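Local coordinates for putative Glycosidase (Bacteroides thetaiotaomicron, PDB 3R67), which is a putative glycosidase of the beta-fructosidase clan, with the five-bladed beta-propeller fold characteristic of that clan, at residues G321-E326 with L337-A342. Sequence-based numbering, arbitrary orientation.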
ATOM      1  N   GLY A 321     -12.488  -1.870  11.940  1.00 34.35           N
ATOM      2  CA  GLY A 321     -11.069  -1.692  12.232  1.00 31.80           C
ATOM      3  C   GLY A 321     -10.101  -2.218  11.200  1.00 29.45           C
ATOM      4  O   GLY A 321     -10.412  -3.136  10.439  1.00 27.76           O
ATOM      5  N   THR A 322      -8.919  -1.616  11.166  1.00 23.81           N
ATOM      6  CA  THR A 322      -7.842  -2.014  10.269  1.00 22.01           C
ATOM      7  C   THR A 322      -6.500  -1.741  10.866  1.00 23.41           C
ATOM      8  O   THR A 322      -6.320  -0.855  11.708  1.00 23.65           O
ATOM      9  CB  THR A 322      -7.865  -1.300   8.846  1.00 27.67           C
ATOM     10  OG1 THR A 322      -7.400   0.059   8.931  1.00 21.73           O
ATOM     11  CG2 THR A 322      -9.171  -1.406   8.094  1.00 25.70           C
ATOM     12  N   VAL A 323      -5.548  -2.433  10.303  1.00 18.26           N
ATOM     13  CA  VAL A 323      -4.117  -2.287  10.432  1.00 16.76           C
ATOM     14  C   VAL A 323      -3.693  -2.538   8.985  1.00 22.76           C
ATOM     15  O   VAL A 323      -3.213  -3.628   8.624  1.00 25.23           O
ATOM     16  CB  VAL A 323      -3.445  -3.132  11.553  1.00 18.40           C
ATOM     17  CG1 VAL A 323      -3.679  -2.516  12.921  1.00 18.13           C
ATOM     18  CG2 VAL A 323      -3.876  -4.594  11.514  1.00 17.90           C
ATOM     19  N   PHE A 324      -4.088  -1.583   8.111  1.00 15.37           N
ATOM     20  CA  PHE A 324      -3.879  -1.722   6.683  1.00 13.09           C
ATOM     21  C   PHE A 324      -2.444  -1.371   6.386  1.00 15.45           C
ATOM     22  O   PHE A 324      -2.115  -0.185   6.237  1.00 17.06           O
ATOM     23  CB  PHE A 324      -4.878  -0.859   5.899  1.00 14.75           C
ATOM     24  CG  PHE A 324      -4.966  -1.246   4.445  1.00 16.12           C
ATOM     25  CD1 PHE A 324      -5.842  -2.249   4.028  1.00 18.53           C
ATOM     26  CD2 PHE A 324      -4.155  -0.635   3.495  1.00 16.59           C
ATOM     27  CE1 PHE A 324      -5.914  -2.618   2.690  1.00 19.73           C
ATOM     28  CE2 PHE A 324      -4.217  -1.015   2.158  1.00 19.63           C
ATOM     29  CZ  PHE A 324      -5.104  -1.996   1.762  1.00 18.88           C
ATOM     30  N   ILE A 325      -1.583  -2.410   6.297  1.00  9.80           N
ATOM     31  CA  ILE A 325      -0.120  -2.263   6.130  1.00  9.14           C
ATOM     32  C   ILE A 325       0.161  -1.908   4.669  1.00 15.44           C
ATOM     33  O   ILE A 325      -0.477  -2.463   3.778  1.00 17.23           O
ATOM     34  CB  ILE A 325       0.648  -3.513   6.623  1.00 11.14           C
ATOM     35  CG1 ILE A 325       0.307  -4.810   5.815  1.00 10.25           C
ATOM     36  CG2 ILE A 325       0.337  -3.693   8.140  1.00 11.62           C
ATOM     37  CD1 ILE A 325       1.161  -5.971   6.112  1.00  4.25           C
ATOM     38  N   GLU A 326       1.040  -0.900   4.428  1.00 12.43           N
ATOM     39  CA  GLU A 326       1.232  -0.414   3.070  1.00 12.06           C
ATOM     40  C   GLU A 326       2.627   0.224   2.817  1.00 15.72           C
ATOM     41  O   GLU A 326       3.029   0.357   1.656  1.00 17.04           O
ATOM     42  CB  GLU A 326       0.135   0.627   2.837  1.00 13.93           C
ATOM     43  CG  GLU A 326      -0.058   1.059   1.398  1.00 23.86           C
ATOM     44  CD  GLU A 326      -1.275   1.933   1.216  1.00 23.06           C
ATOM     45  OE1 GLU A 326      -2.345   1.617   1.774  1.00 15.33           O
ATOM     46  OE2 GLU A 326      -1.179   2.899   0.444  1.00 19.08           O
ATOM     47  N   LEU A 337       7.198  -0.341   9.684  1.00  9.27           N
ATOM     48  CA  LEU A 337       5.970  -0.705   8.968  1.00  7.70           C
ATOM     49  C   LEU A 337       4.921   0.378   9.201  1.00 11.58           C
ATOM     50  O   LEU A 337       4.536   0.623  10.350  1.00 11.19           O
ATOM     51  CB  LEU A 337       5.489  -2.098   9.456  1.00  6.93           C
ATOM     52  CG  LEU A 337       4.293  -2.740   8.726  1.00 11.48           C
ATOM     53  CD1 LEU A 337       4.633  -3.059   7.274  1.00 11.27           C
ATOM     54  CD2 LEU A 337       3.882  -4.022   9.405  1.00 14.28           C
ATOM     55  N   TYR A 338       4.485   1.038   8.117  1.00  7.35           N
ATOM     56  CA  TYR A 338       3.515   2.132   8.184  1.00  6.57           C
ATOM     57  C   TYR A 338       2.166   1.636   7.709  1.00 10.88           C
ATOM     58  O   TYR A 338       2.081   0.884   6.734  1.00 10.15           O
ATOM     59  CB  TYR A 338       3.996   3.347   7.371  1.00  6.62           C
ATOM     60  CG  TYR A 338       5.301   3.866   7.926  1.00  5.55           C
ATOM     61  CD1 TYR A 338       5.321   4.768   8.982  1.00  6.17           C
ATOM     62  CD2 TYR A 338       6.517   3.362   7.479  1.00  7.04           C
ATOM     63  CE1 TYR A 338       6.523   5.219   9.522  1.00  7.26           C
ATOM     64  CE2 TYR A 338       7.725   3.819   7.994  1.00  7.98           C
ATOM     65  CZ  TYR A 338       7.725   4.723   9.036  1.00 12.79           C
ATOM     66  OH  TYR A 338       8.920   5.118   9.584  1.00 14.15           O
ATOM     67  N   TYR A 339       1.113   1.994   8.460  1.00  6.72           N
ATOM     68  CA  TYR A 339      -0.201   1.450   8.164  1.00  6.02           C
ATOM     69  C   TYR A 339      -1.330   2.414   8.516  1.00  9.74           C
ATOM     70  O   TYR A 339      -1.175   3.324   9.337  1.00  8.79           O
ATOM     71  CB  TYR A 339      -0.401   0.118   8.937  1.00  5.76           C
ATOM     72  CG  TYR A 339      -0.269   0.203  10.439  1.00  6.93           C
ATOM     73  CD1 TYR A 339       0.968   0.049  11.061  1.00  7.17           C
ATOM     74  CD2 TYR A 339      -1.392   0.344  11.250  1.00  8.58           C
ATOM     75  CE1 TYR A 339       1.091   0.069  12.453  1.00  4.06           C
ATOM     76  CE2 TYR A 339      -1.283   0.361  12.642  1.00 10.12           C
ATOM     77  CZ  TYR A 339      -0.037   0.224  13.237  1.00 14.38           C
ATOM     78  OH  TYR A 339       0.068   0.210  14.605  1.00 11.44           O
ATOM     79  N   GLY A 340      -2.471   2.168   7.884  1.00  9.18           N
ATOM     80  CA  GLY A 340      -3.685   2.931   8.127  1.00 10.28           C
ATOM     81  C   GLY A 340      -4.415   2.328   9.295  1.00 13.09           C
ATOM     82  O   GLY A 340      -4.447   1.104   9.433  1.00 11.35           O
ATOM     83  N   CYS A 341      -5.001   3.185  10.137  1.00 11.14           N
ATOM     84  CA  CYS A 341      -5.736   2.784  11.340  1.00 11.33           C
ATOM     85  C   CYS A 341      -7.181   3.100  11.156  1.00 15.78           C
ATOM     86  O   CYS A 341      -7.539   4.285  11.208  1.00 16.38           O
ATOM     87  CB  CYS A 341      -5.176   3.487  12.577  1.00 11.42           C
ATOM     88  SG  CYS A 341      -3.396   3.336  12.767  1.00 14.14           S
ATOM     89  N   ALA A 342      -8.007   2.052  10.914  1.00 13.36           N
ATOM     90  CA  ALA A 342      -9.460   2.100  10.718  1.00 14.00           C
ATOM     91  C   ALA A 342      -9.861   3.235   9.726  1.00 19.34           C
ATOM     92  O   ALA A 342     -10.858   3.913   9.946  1.00 19.81           O
ATOM     93  CB  ALA A 342     -10.151   2.294  12.060  1.00 15.04           C
TER
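G340 faces F324 across two antiparallel strands, and the pair is closed by two backbone hydrogen bonds, F324 N to G340 O (3.0 Å) and G340 N to F324 O (2.9 Å). The glycine adds no bulk beside the phenylalanine CB, whose ring swings away from the partner strand because CG stands anti to the backbone N (chi1 -164°). The in-plane edge of that ring meets OE1 of E326, and a 1,2-ethanediol molecule lies close to it. Two residues on, E326 N donates to Y338 O, nearly in line with the carbonyl bond.

On the opposite face, V323, I325 and the ring and CB of Y339 meet through carbon atoms, joined by L337. Y339 has CG wedged between its backbone N and carbonyl carbon (chi1 58°), which lays the ring alongside V323; CG1 of V323 comes within 3.8 Å of Y339 CE2, approaching obliquely. I325 puts its CG2 branch between two neighbours, touching L337 CD2 at 3.8 Å and the CB of Y339 at 4.0 Å, while L337 CD1 comes up to I325 CB. The two branched chains thus lie across one another.

Where the strands give way to loop, A342 N approaches T322 OG1 at 2.9 Å in a weak, bent hydrogen bond, and the methyl of A342 rests on the CA of G321.

The two strands form a hairpin, 323-331 with 334-341, in a small antiparallel sheet completed by strand 345-351, where A347 and A349 pack on Y339. The Y339 hydroxyl hydrogen-bonds to the Y306 hydroxyl and to E313. Beyond the sheet, P250 of strand 245-255 receives I325 and L337, whereas N53 of strand 50-59 meets F324 and E326, tying this propeller blade to its neighbours.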